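Local structure of botulinum neurotoxin type G (Clostridium botulinum, 3MPP) at residues L42-N47 with I187-T192; T193-I198 with V425-T430. The protein serves, through this receptor-binding domain, to attach the neurotoxin to the host cell surface, so that its protease light chain can be delivered into the cytosol. The protein carries 4 engineered substitutions. All coordinates share one frame; numbering follows the deposited sequence.

Both contacts start from the N-terminal half of the receptor-binding domain, and their centres lie about 14 Å apart. Contact 1 stays within that half and ties the loop after strand 39-43 to the loop that follows strand 181-187 and runs straight on into contact 2. Contact 2 then reaches across to the C-terminal half. Strands 39-43 and 195-204 are antiparallel neighbours in one sheet, and Leu42 N of contact 1 lies 2.9 Å from Val196 O of contact 2, probably a hydrogen bond. Packing adds to this: Cys189 SG sits 3.5 Å from Lys194 CB. Both contacts lie away from the probable ganglioside-binding motif that includes Trp402.

Contact 1: residues L42-N47 with I187-T192; sequences LNNSEN and INCTDT
Backbone meets backbone most nearly at Asn44 and Thr192, whose CA atoms are 5.5 Å apart, with no strand pairing between the two segments. They belong to the jelly-roll-like, concanavalin-type N-terminal half of the receptor-binding domain: 42-47 runs off the end of strand 39-43, and the loop 187-192 leaves the end of strand 181-187 in the other sheet. Asn44, the centre of an inverse gamma turn, carries the contact with its side-chain amide. With CG anti to the backbone N (chi1 -165°), the amide reaches into the curve of the 187-192 loop, and ND2 gives both of its hydrogens to carbonyls there, one to Cys189 O at 3.0 Å and one to Asp191 O at 2.8 Å. The bonds are nearly straight (168° and 162°), and both acceptors lie close to the amide plane. Seen from the carbonyls, however, ND2 stands above each carbonyl plane. Two such bonds from one nitrogen fix the rotation of the amide. Cys189 SG lies alongside the same ND2 at 3.6 Å. Asn89, outside both segments, grips the same loop on either side of Cys189 in sequence, bonding Asn188 O and Thr190 N. Two waters complete the join: one accepts from Asn44 N and donates to Thr192 O, while the second accepts from Cys189 N and sits 2.8 Å from Asn44 OD1.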
loop_
_atom_site.group_PDB
_atom_site.type_symbol
_atom_site.label_atom_id
_atom_site.label_comp_id
_atom_site.label_asym_id
_atom_site.label_seq_id
_atom_site.Cartn_x
_atom_site.Cartn_y
_atom_site.Cartn_z
ATOM N N LEU A 42 2.702 1.562 -16.323
ATOM C CA LEU A 42 3.649 1.416 -17.430
ATOM C C LEU A 42 4.017 -0.050 -17.606
ATOM O O LEU A 42 4.493 -0.689 -16.669
ATOM C CB LEU A 42 4.915 2.224 -17.150
ATOM C CG LEU A 42 4.747 3.727 -16.897
ATOM C CD1 LEU A 42 6.070 4.367 -16.530
ATOM C CD2 LEU A 42 4.142 4.403 -18.127
ATOM N N ASN A 43 3.789 -0.568 -18.811
ATOM C CA ASN A 43 4.190 -1.917 -19.199
ATOM C C ASN A 43 5.526 -1.846 -19.931
ATOM O O ASN A 43 6.028 -0.752 -20.206
ATOM C CB ASN A 43 3.130 -2.541 -20.122
ATOM C CG ASN A 43 1.753 -2.646 -19.460
ATOM O OD1 ASN A 43 0.737 -2.197 -20.008
ATOM N ND2 ASN A 43 1.717 -3.234 -18.283
ATOM N N ASN A 44 6.106 -3.002 -20.252
ATOM C CA ASN A 44 7.420 -3.011 -20.875
ATOM C C ASN A 44 7.326 -2.993 -22.394
ATOM O O ASN A 44 7.566 -4.001 -23.052
ATOM C CB ASN A 44 8.265 -4.205 -20.415
ATOM C CG ASN A 44 9.738 -4.031 -20.772
ATOM O OD1 ASN A 44 10.123 -3.015 -21.359
ATOM N ND2 ASN A 44 10.562 -5.011 -20.426
ATOM N N SER A 45 6.968 -1.836 -22.936
ATOM C CA SER A 45 6.823 -1.662 -24.375
ATOM C C SER A 45 7.042 -0.198 -24.741
ATOM O O SER A 45 6.750 0.701 -23.941
ATOM C CB SER A 45 5.425 -2.112 -24.823
ATOM O OG SER A 45 5.020 -1.462 -26.018
ATOM N N GLU A 46 7.531 0.042 -25.948
ATOM C CA GLU A 46 7.724 1.404 -26.425
ATOM C C GLU A 46 6.398 2.143 -26.505
ATOM O O GLU A 46 6.364 3.368 -26.452
ATOM C CB GLU A 46 8.382 1.395 -27.807
ATOM C CG GLU A 46 9.805 0.921 -27.765
ATOM C CD GLU A 46 10.495 1.040 -29.110
ATOM O OE1 GLU A 46 9.819 1.361 -30.117
ATOM O OE2 GLU A 46 11.716 0.803 -29.143
ATOM N N ASN A 47 5.301 1.404 -26.639
ATOM C CA ASN A 47 3.990 2.050 -26.730
ATOM C C ASN A 47 3.341 2.318 -25.389
ATOM O O ASN A 47 2.246 2.898 -25.304
ATOM C CB ASN A 47 3.074 1.276 -27.662
ATOM C CG ASN A 47 3.436 1.507 -29.118
ATOM O OD1 ASN A 47 3.433 2.649 -29.589
ATOM N ND2 ASN A 47 3.786 0.438 -29.826
ATOM N N ILE A 187 12.915 2.014 -19.543
ATOM C CA ILE A 187 14.082 1.970 -20.429
ATOM C C ILE A 187 15.092 0.939 -19.949
ATOM O O ILE A 187 15.521 0.987 -18.792
ATOM C CB ILE A 187 14.814 3.338 -20.492
ATOM C CG1 ILE A 187 13.825 4.495 -20.698
ATOM C CG2 ILE A 187 15.902 3.317 -21.579
ATOM C CD1 ILE A 187 12.991 4.378 -21.950
ATOM N N ASN A 188 15.483 0.036 -20.846
ATOM C CA ASN A 188 16.464 -1.016 -20.559
ATOM C C ASN A 188 15.955 -2.148 -19.651
ATOM O O ASN A 188 16.752 -2.884 -19.058
ATOM C CB ASN A 188 17.748 -0.423 -19.966
ATOM C CG ASN A 188 18.344 0.663 -20.835
ATOM O OD1 ASN A 188 18.357 0.557 -22.067
ATOM N ND2 ASN A 188 18.841 1.729 -20.195
ATOM N N CYS A 189 14.639 -2.303 -19.542
ATOM C CA CYS A 189 14.107 -3.401 -18.737
ATOM C C CYS A 189 14.065 -4.686 -19.568
ATOM O O CYS A 189 13.516 -4.701 -20.665
ATOM C CB CYS A 189 12.712 -3.061 -18.205
ATOM S SG CYS A 189 12.031 -4.376 -17.178
ATOM N N THR A 190 14.631 -5.771 -19.048
ATOM C CA THR A 190 14.745 -6.994 -19.842
ATOM C C THR A 190 13.633 -8.026 -19.587
ATOM O O THR A 190 13.542 -9.038 -20.271
ATOM C CB THR A 190 16.125 -7.659 -19.659
ATOM O OG1 THR A 190 16.319 -7.966 -18.277
ATOM C CG2 THR A 190 17.237 -6.722 -20.132
ATOM N N ASP A 191 12.774 -7.758 -18.618
ATOM C CA ASP A 191 11.673 -8.662 -18.311
ATOM C C ASP A 191 10.421 -8.144 -19.020
ATOM O O ASP A 191 9.920 -7.077 -18.679
ATOM C CB ASP A 191 11.496 -8.706 -16.783
ATOM C CG ASP A 191 10.296 -9.528 -16.342
ATOM O OD1 ASP A 191 9.548 -10.016 -17.209
ATOM O OD2 ASP A 191 10.106 -9.679 -15.114
ATOM N N THR A 192 9.935 -8.867 -20.034
ATOM C CA THR A 192 8.821 -8.350 -20.833
ATOM C C THR A 192 7.516 -8.291 -20.044
ATOM O O THR A 192 6.562 -7.668 -20.483
ATOM C CB THR A 192 8.588 -9.147 -22.138
ATOM O OG1 THR A 192 8.331 -10.523 -21.822
ATOM C CG2 THR A 192 9.824 -9.043 -23.062
HETATM O O HOH W 1 5.157 -5.541 -19.467
HETATM O O HOH W 2 12.458 -1.462 -21.195
#

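Contact 2: residues T193-I198 with V425-T430; sequences TKFVWI and VDEGWT
Phe195 and Glu427 approach from opposite directions, and the carboxylate end of the glutamate lies over one face of the phenyl ring. Phe195 leads. Its CB leaves the backbone near the start of strand 195-204, pointing at the 425-430 loop, and a chi1 of 61° sets CG between the backbone N and the carbonyl carbon. From there the ring extends toward the loop, and its far end does the touching. CE1 is 4.1 Å from Glu427 OE2. CE2 meets the same oxygen and also Glu427 CD, at 4.0 Å. CZ, the outermost atom, lies 3.7 Å from Glu427 OE2, with CG and CD of the glutamate close by. OE2 stands above the ring but is displaced toward its rim, and the ring and carboxylate planes are tilted by 24°. Beyond the tip, Gly428 CA meets CZ at the edge of the ring, 4.2 Å away and near the ring plane.

The contact spans the two halves of the receptor-binding domain, a strand of the N-terminal beta sandwich meeting a loop of the C-terminal beta-trefoil. That loop contains a type I beta turn from Asp426 to Trp429, closed by Trp429 N to Asp426 O. An Asx turn is built into it, with Gly428 N bonded to Asp426 OD2 at 2.9 Å, approaching from above the carboxylate plane. Arg74 and Asn141 of the N-terminal half also bind OD2, the arginine through a salt bridge.

A carboxylate over an aromatic face is probably unfavourable by itself; here Lys41 on strand 39-43 forms a salt bridge to Glu427 OE2 and a cation-pi contact with the Phe195 ring.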
loop_
_atom_site.group_PDB
_atom_site.type_symbol
_atom_site.label_atom_id
_atom_site.label_comp_id
_atom_site.label_asym_id
_atom_site.label_seq_id
_atom_site.Cartn_x
_atom_site.Cartn_y
_atom_site.Cartn_z
ATOM N N THR A 193 7.478 -8.943 -18.880
ATOM C CA THR A 193 6.274 -8.935 -18.061
ATOM C C THR A 193 6.262 -7.805 -17.046
ATOM O O THR A 193 5.274 -7.637 -16.335
ATOM C CB THR A 193 6.073 -10.266 -17.290
ATOM O OG1 THR A 193 7.032 -10.355 -16.225
ATOM C CG2 THR A 193 6.197 -11.454 -18.235
ATOM N N LYS A 194 7.344 -7.032 -16.976
ATOM C CA LYS A 194 7.468 -5.995 -15.944
ATOM C C LYS A 194 6.437 -4.887 -16.112
ATOM O O LYS A 194 6.065 -4.520 -17.234
ATOM C CB LYS A 194 8.883 -5.381 -15.925
ATOM C CG LYS A 194 9.148 -4.441 -14.721
ATOM C CD LYS A 194 9.122 -5.212 -13.385
ATOM C CE LYS A 194 10.390 -6.057 -13.198
ATOM N NZ LYS A 194 10.279 -7.000 -12.026
ATOM N N PHE A 195 5.963 -4.359 -14.988
ATOM C CA PHE A 195 5.142 -3.161 -15.020
ATOM C C PHE A 195 5.427 -2.365 -13.764
ATOM O O PHE A 195 6.017 -2.888 -12.820
ATOM C CB PHE A 195 3.648 -3.502 -15.131
ATOM C CG PHE A 195 3.121 -4.316 -13.976
ATOM C CD1 PHE A 195 2.649 -3.692 -12.828
ATOM C CD2 PHE A 195 3.123 -5.708 -14.030
ATOM C CE1 PHE A 195 2.173 -4.443 -11.748
ATOM C CE2 PHE A 195 2.656 -6.457 -12.963
ATOM C CZ PHE A 195 2.177 -5.819 -11.815
ATOM N N VAL A 196 5.038 -1.094 -13.778
ATOM C CA VAL A 196 5.177 -0.223 -12.626
ATOM C C VAL A 196 3.926 0.630 -12.550
ATOM O O VAL A 196 3.478 1.147 -13.576
ATOM C CB VAL A 196 6.393 0.745 -12.774
ATOM C CG1 VAL A 196 6.638 1.470 -11.465
ATOM C CG2 VAL A 196 7.641 -0.002 -13.215
ATOM N N TRP A 197 3.359 0.784 -11.354
ATOM C CA TRP A 197 2.218 1.689 -11.166
ATOM C C TRP A 197 2.725 3.003 -10.579
ATOM O O TRP A 197 3.590 3.006 -9.698
ATOM C CB TRP A 197 1.153 1.084 -10.221
ATOM C CG TRP A 197 0.239 0.067 -10.858
ATOM C CD1 TRP A 197 0.384 -1.299 -10.854
ATOM C CD2 TRP A 197 -0.974 0.341 -11.572
ATOM N NE1 TRP A 197 -0.668 -1.887 -11.534
ATOM C CE2 TRP A 197 -1.516 -0.902 -11.974
ATOM C CE3 TRP A 197 -1.652 1.526 -11.921
ATOM C CZ2 TRP A 197 -2.698 -0.995 -12.717
ATOM C CZ3 TRP A 197 -2.824 1.434 -12.645
ATOM C CH2 TRP A 197 -3.340 0.179 -13.036
ATOM N N ILE A 198 2.164 4.115 -11.051
ATOM C CA ILE A 198 2.517 5.442 -10.551
ATOM C C ILE A 198 1.247 6.260 -10.285
ATOM O O ILE A 198 0.264 6.138 -11.015
ATOM C CB ILE A 198 3.404 6.192 -11.574
ATOM C CG1 ILE A 198 4.784 5.531 -11.659
ATOM C CG2 ILE A 198 3.534 7.671 -11.198
ATOM C CD1 ILE A 198 5.569 5.917 -12.884
ATOM N N VAL A 425 -6.198 -10.963 -3.664
ATOM C CA VAL A 425 -5.242 -11.551 -4.597
ATOM C C VAL A 425 -4.902 -10.510 -5.655
ATOM O O VAL A 425 -5.800 -9.952 -6.276
ATOM C CB VAL A 425 -5.816 -12.793 -5.315
ATOM C CG1 VAL A 425 -4.787 -13.333 -6.299
ATOM C CG2 VAL A 425 -6.228 -13.863 -4.309
ATOM N N ASP A 426 -3.611 -10.249 -5.856
ATOM C CA ASP A 426 -3.178 -9.165 -6.733
ATOM C C ASP A 426 -2.156 -9.743 -7.703
ATOM O O ASP A 426 -1.370 -10.602 -7.316
ATOM C CB ASP A 426 -2.541 -8.044 -5.893
ATOM C CG ASP A 426 -2.139 -6.839 -6.724
ATOM O OD1 ASP A 426 -3.013 -5.998 -7.042
ATOM O OD2 ASP A 426 -0.940 -6.718 -7.040
ATOM N N GLU A 427 -2.151 -9.270 -8.949
ATOM C CA GLU A 427 -1.217 -9.801 -9.949
ATOM C C GLU A 427 0.240 -9.578 -9.602
ATOM O O GLU A 427 1.103 -10.316 -10.077
ATOM C CB GLU A 427 -1.499 -9.232 -11.356
ATOM C CG GLU A 427 -1.170 -7.766 -11.512
ATOM C CD GLU A 427 -1.204 -7.312 -12.969
ATOM O OE1 GLU A 427 -1.159 -8.170 -13.868
ATOM O OE2 GLU A 427 -1.269 -6.095 -13.214
ATOM N N GLY A 428 0.523 -8.549 -8.798
ATOM C CA GLY A 428 1.889 -8.234 -8.434
ATOM C C GLY A 428 2.405 -9.065 -7.268
ATOM O O GLY A 428 3.510 -8.836 -6.792
ATOM N N TRP A 429 1.597 -10.011 -6.798
ATOM C CA TRP A 429 2.003 -10.899 -5.692
ATOM C C TRP A 429 1.434 -12.299 -5.929
ATOM O O TRP A 429 0.249 -12.535 -5.715
ATOM C CB TRP A 429 1.500 -10.379 -4.338
ATOM C CG TRP A 429 2.066 -11.171 -3.150
ATOM C CD1 TRP A 429 1.654 -12.401 -2.711
ATOM C CD2 TRP A 429 3.178 -10.798 -2.313
ATOM N NE1 TRP A 429 2.429 -12.812 -1.638
ATOM C CE2 TRP A 429 3.371 -11.844 -1.376
ATOM C CE3 TRP A 429 4.008 -9.671 -2.245
ATOM C CZ2 TRP A 429 4.358 -11.795 -0.391
ATOM C CZ3 TRP A 429 4.999 -9.622 -1.265
ATOM C CH2 TRP A 429 5.161 -10.680 -0.348
ATOM N N THR A 430 2.268 -13.232 -6.361
ATOM C CA THR A 430 1.768 -14.577 -6.652
ATOM C C THR A 430 2.363 -15.578 -5.673
ATOM O O THR A 430 3.488 -15.409 -5.223
ATOM C CB THR A 430 2.140 -15.021 -8.070
ATOM O OG1 THR A 430 3.572 -15.107 -8.171
ATOM C CG2 THR A 430 1.619 -14.028 -9.089
#